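PDB 4PEV: membrane lipoprotein family protein from Aeropyrum pernix, which probably serves as the solute-binding lipoprotein of an ABC transporter, holding a nucleoside such as adenosine between its two lobes for uptake. Local coordinates for residues P52-V61 / E111-W122; Q281-D289 / S334-A343. All coordinates share one frame; numbering follows the deposited sequence.

Interaction 1 (P52-V61 / E111-W122); sequences PISVLVLFDV and EYDLIVLVGFLW. With ADN (adenosine), chain F.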
loop_
_atom_site.group_PDB
_atom_site.type_symbol
_atom_site.label_atom_id
_atom_site.label_comp_id
_atom_site.label_asym_id
_atom_site.label_seq_id
_atom_site.Cartn_x
_atom_site.Cartn_y
_atom_site.Cartn_z
ATOM N N PRO C 52 14.757 -20.437 21.729
ATOM C CA PRO C 52 14.861 -20.398 20.278
ATOM C C PRO C 52 15.262 -18.984 19.824
ATOM O O PRO C 52 16.009 -18.317 20.524
ATOM C CB PRO C 52 13.430 -20.778 19.841
ATOM C CG PRO C 52 12.547 -20.248 20.941
ATOM C CD PRO C 52 13.412 -20.015 22.169
ATOM N N ILE C 53 14.771 -18.536 18.674
ATOM C CA ILE C 53 14.981 -17.171 18.214
ATOM C C ILE C 53 13.754 -16.279 18.463
ATOM O O ILE C 53 12.603 -16.682 18.305
ATOM C CB ILE C 53 15.441 -17.179 16.736
ATOM C CG1 ILE C 53 16.950 -17.419 16.706
ATOM C CG2 ILE C 53 15.121 -15.874 16.002
ATOM C CD1 ILE C 53 17.481 -17.804 15.351
ATOM N N SER C 54 14.033 -15.039 18.834
ATOM C CA SER C 54 13.056 -14.159 19.428
ATOM C C SER C 54 12.972 -12.856 18.639
ATOM O O SER C 54 13.997 -12.220 18.385
ATOM C CB SER C 54 13.507 -13.894 20.855
ATOM O OG SER C 54 12.720 -12.896 21.451
ATOM N N VAL C 55 11.761 -12.460 18.248
ATOM C CA VAL C 55 11.577 -11.299 17.384
ATOM C C VAL C 55 10.526 -10.384 17.983
ATOM O O VAL C 55 9.527 -10.843 18.546
ATOM C CB VAL C 55 11.152 -11.695 15.955
ATOM C CG1 VAL C 55 10.963 -10.468 15.077
ATOM C CG2 VAL C 55 12.181 -12.600 15.302
ATOM N N LEU C 56 10.776 -9.081 17.870
ATOM C CA LEU C 56 9.825 -8.065 18.272
ATOM C C LEU C 56 9.364 -7.365 17.016
ATOM O O LEU C 56 10.185 -6.891 16.226
ATOM C CB LEU C 56 10.470 -7.049 19.213
ATOM C CG LEU C 56 9.539 -5.948 19.737
ATOM C CD1 LEU C 56 8.422 -6.501 20.620
ATOM C CD2 LEU C 56 10.350 -4.917 20.492
ATOM N N VAL C 57 8.051 -7.326 16.826
ATOM C CA VAL C 57 7.451 -6.578 15.739
ATOM C C VAL C 57 6.790 -5.378 16.354
ATOM O O VAL C 57 5.913 -5.497 17.222
ATOM C CB VAL C 57 6.405 -7.378 14.970
ATOM C CG1 VAL C 57 5.790 -6.504 13.871
ATOM C CG2 VAL C 57 7.034 -8.634 14.377
ATOM N N LEU C 58 7.216 -4.219 15.885
ATOM C CA LEU C 58 6.975 -2.982 16.566
ATOM C C LEU C 58 6.249 -2.101 15.564
ATOM O O LEU C 58 6.838 -1.616 14.601
ATOM C CB LEU C 58 8.327 -2.421 17.017
ATOM C CG LEU C 58 8.498 -1.434 18.177
ATOM C CD1 LEU C 58 7.431 -1.539 19.257
ATOM C CD2 LEU C 58 9.880 -1.593 18.781
ATOM N N PHE C 59 4.945 -1.958 15.763
ATOM C CA PHE C 59 4.122 -1.186 14.869
ATOM C C PHE C 59 4.281 0.301 15.098
ATOM O O PHE C 59 4.776 0.776 16.122
ATOM C CB PHE C 59 2.643 -1.584 14.985
ATOM C CG PHE C 59 2.363 -3.007 14.563
ATOM C CD1 PHE C 59 2.553 -3.409 13.237
ATOM C CD2 PHE C 59 1.923 -3.949 15.492
ATOM C CE1 PHE C 59 2.308 -4.730 12.849
ATOM C CE2 PHE C 59 1.665 -5.261 15.112
ATOM C CZ PHE C 59 1.859 -5.655 13.790
ATOM N N ASP C 60 3.834 1.029 14.094
ATOM C CA ASP C 60 3.979 2.457 14.029
ATOM C C ASP C 60 2.835 3.055 14.808
ATOM O O ASP C 60 2.996 3.517 15.920
ATOM C CB ASP C 60 3.887 2.892 12.552
ATOM C CG ASP C 60 4.856 3.929 12.212
ATOM O OD1 ASP C 60 5.599 4.317 13.129
ATOM O OD2 ASP C 60 4.897 4.338 11.040
ATOM N N VAL C 61 1.657 2.984 14.211
ATOM C CA VAL C 61 0.523 3.762 14.639
ATOM C C VAL C 61 -0.553 2.796 15.104
ATOM O O VAL C 61 -0.936 2.793 16.276
ATOM C CB VAL C 61 -0.006 4.612 13.463
ATOM C CG1 VAL C 61 -1.283 5.342 13.850
ATOM C CG2 VAL C 61 1.067 5.584 12.986
ATOM N N GLU C 111 16.566 -9.101 24.743
ATOM C CA GLU C 111 15.634 -10.245 24.595
ATOM C C GLU C 111 15.353 -10.626 23.146
ATOM O O GLU C 111 14.847 -11.724 22.880
ATOM C CB GLU C 111 14.264 -9.945 25.207
ATOM C CG GLU C 111 14.209 -9.460 26.637
ATOM C CD GLU C 111 12.770 -9.227 27.070
ATOM O OE1 GLU C 111 12.009 -10.215 27.085
ATOM O OE2 GLU C 111 12.386 -8.071 27.382
ATOM N N TYR C 112 15.638 -9.711 22.222
ATOM C CA TYR C 112 15.267 -9.887 20.828
ATOM C C TYR C 112 16.471 -9.958 19.898
ATOM O O TYR C 112 17.277 -9.036 19.822
ATOM C CB TYR C 112 14.329 -8.764 20.386
ATOM C CG TYR C 112 13.126 -8.690 21.252
ATOM C CD1 TYR C 112 12.124 -9.630 21.147
ATOM C CD2 TYR C 112 13.002 -7.704 22.201
ATOM C CE1 TYR C 112 11.021 -9.594 21.979
ATOM C CE2 TYR C 112 11.906 -7.640 23.027
ATOM C CZ TYR C 112 10.921 -8.586 22.908
ATOM O OH TYR C 112 9.833 -8.515 23.730
ATOM N N ASP C 113 16.548 -11.064 19.170
ATOM C CA ASP C 113 17.565 -11.258 18.162
ATOM C C ASP C 113 17.370 -10.264 17.015
ATOM O O ASP C 113 18.337 -9.769 16.442
ATOM C CB ASP C 113 17.537 -12.709 17.680
ATOM C CG ASP C 113 17.725 -13.701 18.830
ATOM O OD1 ASP C 113 18.880 -13.962 19.253
ATOM O OD2 ASP C 113 16.707 -14.205 19.341
ATOM N N LEU C 114 16.116 -9.953 16.713
ATOM C CA LEU C 114 15.760 -8.968 15.684
ATOM C C LEU C 114 14.614 -8.091 16.204
ATOM O O LEU C 114 13.674 -8.579 16.862
ATOM C CB LEU C 114 15.326 -9.677 14.390
ATOM C CG LEU C 114 14.986 -8.841 13.149
ATOM C CD1 LEU C 114 16.193 -8.100 12.600
ATOM C CD2 LEU C 114 14.388 -9.731 12.074
ATOM N N ILE C 115 14.710 -6.798 15.920
ATOM C CA ILE C 115 13.607 -5.894 16.157
ATOM C C ILE C 115 13.129 -5.447 14.783
ATOM O O ILE C 115 13.906 -4.898 14.000
ATOM C CB ILE C 115 14.012 -4.709 17.051
ATOM C CG1 ILE C 115 14.404 -5.221 18.445
ATOM C CG2 ILE C 115 12.866 -3.703 17.175
ATOM C CD1 ILE C 115 14.906 -4.139 19.378
ATOM N N VAL C 116 11.857 -5.718 14.494
ATOM C CA VAL C 116 11.256 -5.378 13.217
ATOM C C VAL C 116 10.411 -4.130 13.382
ATOM O O VAL C 116 9.513 -4.087 14.217
ATOM C CB VAL C 116 10.381 -6.517 12.682
ATOM C CG1 VAL C 116 9.697 -6.102 11.389
ATOM C CG2 VAL C 116 11.222 -7.759 12.456
ATOM N N LEU C 117 10.692 -3.121 12.568
ATOM C CA LEU C 117 10.063 -1.819 12.729
ATOM C C LEU C 117 9.171 -1.515 11.534
ATOM O O LEU C 117 9.650 -1.280 10.422
ATOM C CB LEU C 117 11.142 -0.747 12.915
ATOM C CG LEU C 117 12.039 -0.971 14.141
ATOM C CD1 LEU C 117 13.218 -0.025 14.108
ATOM C CD2 LEU C 117 11.262 -0.810 15.439
ATOM N N VAL C 118 7.865 -1.515 11.787
ATOM C CA VAL C 118 6.863 -1.479 10.718
ATOM C C VAL C 118 6.318 -0.068 10.509
ATOM O O VAL C 118 5.320 0.327 11.123
ATOM C CB VAL C 118 5.693 -2.466 11.001
ATOM C CG1 VAL C 118 4.616 -2.391 9.925
ATOM C CG2 VAL C 118 6.208 -3.889 11.097
ATOM N N GLY C 119 6.966 0.671 9.620
ATOM C CA GLY C 119 6.453 1.953 9.189
ATOM C C GLY C 119 7.521 3.021 9.145
ATOM O O GLY C 119 8.472 3.013 9.930
ATOM N N PHE C 120 7.344 3.944 8.211
ATOM C CA PHE C 120 8.232 5.070 8.041
ATOM C C PHE C 120 8.511 5.860 9.316
ATOM O O PHE C 120 9.635 6.314 9.500
ATOM C CB PHE C 120 7.659 6.020 6.977
ATOM C CG PHE C 120 8.385 7.319 6.890
ATOM C CD1 PHE C 120 9.619 7.393 6.238
ATOM C CD2 PHE C 120 7.873 8.454 7.504
ATOM C CE1 PHE C 120 10.312 8.587 6.185
ATOM C CE2 PHE C 120 8.561 9.648 7.458
ATOM C CZ PHE C 120 9.780 9.715 6.794
ATOM N N LEU C 121 7.514 6.053 10.185
ATOM C CA LEU C 121 7.698 6.928 11.350
ATOM C C LEU C 121 8.783 6.468 12.329
ATOM O O LEU C 121 9.217 7.246 13.191
ATOM C CB LEU C 121 6.398 7.124 12.119
ATOM C CG LEU C 121 5.169 7.700 11.402
ATOM C CD1 LEU C 121 4.047 7.902 12.415
ATOM C CD2 LEU C 121 5.489 9.013 10.695
ATOM N N TRP C 122 9.211 5.214 12.195
ATOM C CA TRP C 122 10.329 4.660 12.965
ATOM C C TRP C 122 11.719 5.118 12.501
ATOM O O TRP C 122 12.710 4.864 13.171
ATOM C CB TRP C 122 10.285 3.128 12.892
ATOM C CG TRP C 122 9.259 2.516 13.770
ATOM C CD1 TRP C 122 8.178 1.789 13.385
ATOM C CD2 TRP C 122 9.216 2.580 15.200
ATOM N NE1 TRP C 122 7.459 1.400 14.486
ATOM C CE2 TRP C 122 8.078 1.866 15.614
ATOM C CE3 TRP C 122 10.042 3.166 16.173
ATOM C CZ2 TRP C 122 7.735 1.722 16.949
ATOM C CZ3 TRP C 122 9.709 3.014 17.506
ATOM C CH2 TRP C 122 8.564 2.304 17.884
HETATM O "O5'" ADN F . -2.299 1.877 3.271
HETATM C "C5'" ADN F . -1.517 2.599 2.300
HETATM C "C4'" ADN F . -0.056 2.852 2.688
HETATM O "O4'" ADN F . 0.056 3.718 3.821
HETATM C "C3'" ADN F . 0.785 1.637 3.065
HETATM O "O3'" ADN F . 1.251 0.920 1.917
HETATM C "C2'" ADN F . 1.903 2.266 3.890
HETATM O "O2'" ADN F . 2.960 2.809 3.089
HETATM C "C1'" ADN F . 1.194 3.383 4.609
HETATM N N9 ADN F . 0.724 2.949 5.939
HETATM C C8 ADN F . -0.389 2.232 6.225
HETATM N N7 ADN F . -0.514 2.030 7.564
HETATM C C5 ADN F . 0.541 2.642 8.142
HETATM C C6 ADN F . 1.054 2.834 9.515
HETATM N N6 ADN F . 0.386 2.309 10.560
HETATM N N1 ADN F . 2.204 3.531 9.685
HETATM C C2 ADN F . 2.893 4.053 8.648
HETATM N N3 ADN F . 2.491 3.919 7.378
HETATM C C4 ADN F . 1.354 3.238 7.068
#
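Leu56 and Leu58 bond through their backbones to Leu114, Val116 and Val118, setting strands 54-59 and 114-118 side by side and parallel and supplying most of the polar contacts. Each leucine gives its N-H to one residue and its carbonyl to another; the bond from Val116 N to Leu56 O (2.7 Å) is nearly straight at hydrogen. Side chains close the N-terminal end: Asp113 OD2 takes the N-H of Ser54 on its anti side at 2.8 Å, and Ser54 OG, turned away from its own N (chi1 172°), donates to Glu111 O.

Apolar contacts divide between the two faces. On one, Val55 CG1 meets Val116 CG2 and Val57 CG1 meets Val118 CG2. On the other, Leu56 CB sits 3.6 Å above the centre of the Tyr112 ring in a CH-pi contact, while Leu58 rests CD2 against Leu117 CD2 and CG against Trp122 CZ2 (3.5 Å). Replacing Tyr112 by an alanine would probably leave Leu56 CB without the ring face it packs on and open a gap beside Ser54.

At the C-terminal ends, Leu121 N donates to the syn lone pair of Asp60 OD2 (3.2 Å), and that oxygen also lies 3.1 Å from N1 of adenosine. A parallel strand pair whose first member runs into a ligand-binding loop at its C-terminal end fits the Rossmann-like lobe of type I periplasmic binding proteins.

Interaction 2 (Q281-D289 / S334-A343); sequences QDASQEWYD and SDEEIIRYFA. With ADN (adenosine), chain F.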
loop_
_atom_site.group_PDB
_atom_site.type_symbol
_atom_site.label_atom_id
_atom_site.label_comp_id
_atom_site.label_asym_id
_atom_site.label_seq_id
_atom_site.Cartn_x
_atom_site.Cartn_y
_atom_site.Cartn_z
ATOM N N GLN C 281 -5.387 -1.630 -1.171
ATOM C CA GLN C 281 -3.937 -1.494 -1.129
ATOM C C GLN C 281 -3.330 -2.343 -0.020
ATOM O O GLN C 281 -3.928 -2.498 1.048
ATOM C CB GLN C 281 -3.525 -0.019 -0.973
ATOM C CG GLN C 281 -2.025 0.268 -0.993
ATOM C CD GLN C 281 -1.292 -0.312 -2.204
ATOM O OE1 GLN C 281 -1.740 -0.195 -3.358
ATOM N NE2 GLN C 281 -0.145 -0.940 -1.943
ATOM N N ASP C 282 -2.147 -2.887 -0.321
ATOM C CA ASP C 282 -1.264 -3.626 0.600
ATOM C C ASP C 282 -1.616 -5.089 0.520
ATOM O O ASP C 282 -0.863 -5.859 -0.078
ATOM C CB ASP C 282 -1.260 -3.066 2.039
ATOM C CG ASP C 282 -0.721 -1.635 2.105
ATOM O OD1 ASP C 282 0.292 -1.384 1.401
ATOM O OD2 ASP C 282 -1.295 -0.768 2.832
ATOM N N ALA C 283 -2.750 -5.476 1.083
ATOM C CA ALA C 283 -3.291 -6.806 0.814
ATOM C C ALA C 283 -4.321 -6.676 -0.295
ATOM O O ALA C 283 -4.666 -5.557 -0.703
ATOM C CB ALA C 283 -3.932 -7.402 2.053
ATOM N N SER C 284 -4.774 -7.816 -0.810
ATOM C CA SER C 284 -5.973 -7.849 -1.639
ATOM C C SER C 284 -7.142 -7.717 -0.681
ATOM O O SER C 284 -7.342 -8.596 0.164
ATOM C CB SER C 284 -6.105 -9.161 -2.436
ATOM O OG SER C 284 -7.454 -9.649 -2.433
ATOM N N GLN C 285 -7.914 -6.646 -0.843
ATOM C CA GLN C 285 -9.013 -6.348 0.066
ATOM C C GLN C 285 -10.401 -6.521 -0.569
ATOM O O GLN C 285 -11.397 -6.081 0.001
ATOM C CB GLN C 285 -8.841 -4.932 0.615
ATOM C CG GLN C 285 -7.555 -4.756 1.405
ATOM C CD GLN C 285 -7.302 -3.312 1.782
ATOM O OE1 GLN C 285 -7.039 -2.471 0.931
ATOM N NE2 GLN C 285 -7.376 -3.022 3.060
ATOM N N GLU C 286 -10.456 -7.186 -1.727
ATOM C CA GLU C 286 -11.698 -7.329 -2.488
ATOM C C GLU C 286 -12.758 -8.024 -1.655
ATOM O O GLU C 286 -13.941 -7.681 -1.698
ATOM C CB GLU C 286 -11.451 -8.108 -3.792
ATOM C CG GLU C 286 -10.734 -7.309 -4.895
ATOM C CD GLU C 286 -9.216 -7.397 -4.865
ATOM O OE1 GLU C 286 -8.627 -7.478 -3.769
ATOM O OE2 GLU C 286 -8.609 -7.355 -5.953
ATOM N N TRP C 287 -12.313 -9.006 -0.885
ATOM C CA TRP C 287 -13.183 -9.773 0.008
ATOM C C TRP C 287 -14.033 -8.914 0.926
ATOM O O TRP C 287 -15.079 -9.359 1.368
ATOM C CB TRP C 287 -12.342 -10.744 0.861
ATOM C CG TRP C 287 -11.426 -10.050 1.794
ATOM C CD1 TRP C 287 -10.135 -9.731 1.573
ATOM C CD2 TRP C 287 -11.758 -9.542 3.091
ATOM N NE1 TRP C 287 -9.632 -9.060 2.650
ATOM C CE2 TRP C 287 -10.608 -8.936 3.600
ATOM C CE3 TRP C 287 -12.928 -9.559 3.878
ATOM C CZ2 TRP C 287 -10.571 -8.343 4.851
ATOM C CZ3 TRP C 287 -12.900 -8.972 5.121
ATOM C CH2 TRP C 287 -11.723 -8.368 5.599
ATOM N N TYR C 288 -13.583 -7.705 1.245
ATOM C CA TYR C 288 -14.331 -6.861 2.182
ATOM C C TYR C 288 -15.716 -6.499 1.596
ATOM O O TYR C 288 -16.734 -6.601 2.285
ATOM C CB TYR C 288 -13.510 -5.627 2.608
ATOM C CG TYR C 288 -14.190 -4.733 3.634
ATOM C CD1 TYR C 288 -14.174 -5.046 4.990
ATOM C CD2 TYR C 288 -14.843 -3.567 3.240
ATOM C CE1 TYR C 288 -14.792 -4.231 5.924
ATOM C CE2 TYR C 288 -15.467 -2.745 4.164
ATOM C CZ TYR C 288 -15.440 -3.079 5.506
ATOM O OH TYR C 288 -16.066 -2.247 6.413
ATOM N N ASP C 289 -15.734 -6.104 0.323
ATOM C CA ASP C 289 -16.971 -6.001 -0.464
ATOM C C ASP C 289 -16.620 -6.096 -1.936
ATOM O O ASP C 289 -16.117 -5.136 -2.504
ATOM C CB ASP C 289 -17.740 -4.701 -0.214
ATOM C CG ASP C 289 -18.946 -4.556 -1.146
ATOM O OD1 ASP C 289 -19.561 -5.571 -1.552
ATOM O OD2 ASP C 289 -19.278 -3.418 -1.496
ATOM N N SER C 334 -3.734 -7.471 -7.748
ATOM C CA SER C 334 -4.535 -8.567 -7.273
ATOM C C SER C 334 -5.013 -9.464 -8.430
ATOM O O SER C 334 -5.733 -8.991 -9.301
ATOM C CB SER C 334 -5.731 -7.925 -6.561
ATOM O OG SER C 334 -6.481 -8.849 -5.826
ATOM N N ASP C 335 -4.627 -10.746 -8.443
ATOM C CA ASP C 335 -5.170 -11.735 -9.413
ATOM C C ASP C 335 -6.088 -12.798 -8.744
ATOM O O ASP C 335 -6.337 -12.729 -7.554
ATOM C CB ASP C 335 -4.020 -12.406 -10.177
ATOM C CG ASP C 335 -3.257 -13.417 -9.330
ATOM O OD1 ASP C 335 -3.838 -13.906 -8.348
ATOM O OD2 ASP C 335 -2.086 -13.734 -9.642
ATOM N N GLU C 336 -6.571 -13.784 -9.503
ATOM C CA GLU C 336 -7.510 -14.819 -8.985
ATOM C C GLU C 336 -7.064 -15.475 -7.687
ATOM O O GLU C 336 -7.801 -15.506 -6.711
ATOM C CB GLU C 336 -7.736 -15.955 -10.003
ATOM C CG GLU C 336 -8.687 -15.651 -11.159
ATOM C CD GLU C 336 -8.010 -14.964 -12.353
ATOM O OE1 GLU C 336 -8.482 -15.192 -13.493
ATOM O OE2 GLU C 336 -7.017 -14.199 -12.167
ATOM N N GLU C 337 -5.858 -16.021 -7.689
ATOM C CA GLU C 337 -5.403 -16.828 -6.565
ATOM C C GLU C 337 -5.154 -15.978 -5.313
ATOM O O GLU C 337 -5.505 -16.385 -4.203
ATOM C CB GLU C 337 -4.170 -17.661 -6.953
ATOM C CG GLU C 337 -2.817 -17.008 -6.728
ATOM C CD GLU C 337 -1.687 -18.022 -6.733
ATOM O OE1 GLU C 337 -1.543 -18.746 -7.747
ATOM O OE2 GLU C 337 -0.945 -18.097 -5.725
ATOM N N ILE C 338 -4.585 -14.792 -5.513
ATOM C CA ILE C 338 -4.280 -13.864 -4.417
ATOM C C ILE C 338 -5.604 -13.420 -3.757
ATOM O O ILE C 338 -5.706 -13.341 -2.536
ATOM C CB ILE C 338 -3.495 -12.603 -4.882
ATOM C CG1 ILE C 338 -2.363 -12.919 -5.888
ATOM C CG2 ILE C 338 -2.938 -11.863 -3.680
ATOM C CD1 ILE C 338 -0.986 -13.203 -5.308
ATOM N N ILE C 339 -6.612 -13.157 -4.585
ATOM C CA ILE C 339 -7.936 -12.764 -4.116
ATOM C C ILE C 339 -8.564 -13.843 -3.250
ATOM O O ILE C 339 -9.119 -13.546 -2.190
ATOM C CB ILE C 339 -8.885 -12.460 -5.296
ATOM C CG1 ILE C 339 -8.462 -11.170 -5.984
ATOM C CG2 ILE C 339 -10.328 -12.298 -4.833
ATOM C CD1 ILE C 339 -9.083 -10.976 -7.345
ATOM N N ARG C 340 -8.471 -15.088 -3.714
ATOM C CA ARG C 340 -9.053 -16.212 -2.995
ATOM C C ARG C 340 -8.259 -16.480 -1.714
ATOM O O ARG C 340 -8.839 -16.808 -0.695
ATOM C CB ARG C 340 -9.103 -17.465 -3.884
ATOM C CG ARG C 340 -9.892 -18.629 -3.274
ATOM C CD ARG C 340 -10.025 -19.844 -4.199
ATOM N NE ARG C 340 -9.132 -19.788 -5.365
ATOM C CZ ARG C 340 -9.520 -19.637 -6.639
ATOM N NH1 ARG C 340 -10.812 -19.536 -6.960
ATOM N NH2 ARG C 340 -8.606 -19.595 -7.616
ATOM N N TYR C 341 -6.942 -16.316 -1.757
ATOM C CA TYR C 341 -6.102 -16.566 -0.581
ATOM C C TYR C 341 -6.464 -15.713 0.631
ATOM O O TYR C 341 -6.550 -16.213 1.764
ATOM C CB TYR C 341 -4.649 -16.322 -0.942
ATOM C CG TYR C 341 -3.693 -16.340 0.216
ATOM C CD1 TYR C 341 -3.233 -17.542 0.749
ATOM C CD2 TYR C 341 -3.202 -15.153 0.747
ATOM C CE1 TYR C 341 -2.324 -17.557 1.799
ATOM C CE2 TYR C 341 -2.291 -15.153 1.784
ATOM C CZ TYR C 341 -1.858 -16.353 2.313
ATOM O OH TYR C 341 -0.952 -16.335 3.348
ATOM N N PHE C 342 -6.665 -14.419 0.386
ATOM C CA PHE C 342 -7.019 -13.487 1.452
ATOM C C PHE C 342 -8.445 -13.653 1.829
ATOM O O PHE C 342 -8.800 -13.420 2.969
ATOM C CB PHE C 342 -6.740 -12.048 1.046
ATOM C CG PHE C 342 -5.293 -11.721 1.068
ATOM C CD1 PHE C 342 -4.653 -11.511 2.272
ATOM C CD2 PHE C 342 -4.559 -11.695 -0.105
ATOM C CE1 PHE C 342 -3.301 -11.249 2.308
ATOM C CE2 PHE C 342 -3.204 -11.424 -0.086
ATOM C CZ PHE C 342 -2.572 -11.200 1.127
ATOM N N ALA C 343 -9.268 -14.060 0.875
ATOM C CA ALA C 343 -10.657 -14.395 1.166
ATOM C C ALA C 343 -10.744 -15.629 2.079
ATOM O O ALA C 343 -11.562 -15.654 2.996
ATOM C CB ALA C 343 -11.435 -14.604 -0.128
HETATM O "O5'" ADN F . -2.299 1.877 3.271
HETATM C "C5'" ADN F . -1.517 2.599 2.300
HETATM C "C4'" ADN F . -0.056 2.852 2.688
HETATM O "O4'" ADN F . 0.056 3.718 3.821
HETATM C "C3'" ADN F . 0.785 1.637 3.065
HETATM O "O3'" ADN F . 1.251 0.920 1.917
HETATM C "C2'" ADN F . 1.903 2.266 3.890
HETATM O "O2'" ADN F . 2.960 2.809 3.089
HETATM C "C1'" ADN F . 1.194 3.383 4.609
HETATM N N9 ADN F . 0.724 2.949 5.939
HETATM C C8 ADN F . -0.389 2.232 6.225
HETATM N N7 ADN F . -0.514 2.030 7.564
HETATM C C5 ADN F . 0.541 2.642 8.142
HETATM C C6 ADN F . 1.054 2.834 9.515
HETATM N N6 ADN F . 0.386 2.309 10.560
HETATM N N1 ADN F . 2.204 3.531 9.685
HETATM C C2 ADN F . 2.893 4.053 8.648
HETATM N N3 ADN F . 2.491 3.919 7.378
HETATM C C4 ADN F . 1.354 3.238 7.068
HETATM O O HOH W 1 -9.703 -10.734 -1.525
#
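Phe342 presents one ring face to Ala283 CB, in CH-pi contact 4.2 Å from the centroid, and to Ser284 N, both toward the rim; Tyr341 CD2 lies over the centre of the opposite face, and Ile338 CG2 meets the edge in plane. The Trp287 ring carries Gln285 O and Tyr288 CB on one face, with Phe342 O over the opposite face and a water at its edge, while Trp287 CB packs on Ala343. This is a loop-on-helix junction in the second lobe of a type I periplasmic-binding-protein fold: the turn leaving strand 277-282 rests on the first turns of helix 336-348.

Asp335 caps that helix, its OD1 accepting from Ile338 N at 3.1 Å. Glu286, bent at chi2 (90°), turns its carboxylate so that each oxygen takes a serine hydroxyl, both from the same side of its plane: Ser334 OG donates to OE2 on the syn side, and Ser284 OG reaches OE1 from above. Arg369 forms a salt bridge with OE2, probably stabilising the charge. Asp282 grips the ribose, accepting from O3' at OD1 and O5' at OD2. A water donates to Ser284 OG at 2.7 Å and to Ile339 O, and accepts from Trp287 N.

Interaction 1 closes along the chain before interaction 2 opens, and the two belong to different sheets: 52-61 and 111-122 to the all-parallel one, whereas 281-289 leaves the mixed one, and helix 336-348 packs on the loop that follows strand 277-282. Their centres are 26 Å apart and their nearest atoms about 9 Å. Adenosine bridges the gap, with its base beside Asp60 and its ribose hydroxyls bonded to Asp282, while helix 69-84 touches both contacts, through Asn70 at Val118 and Met72 at Phe342. The principle is a general one for binding proteins: strand ends from two lobes face a common cleft, consistent with closure of the lobes around the nucleoside.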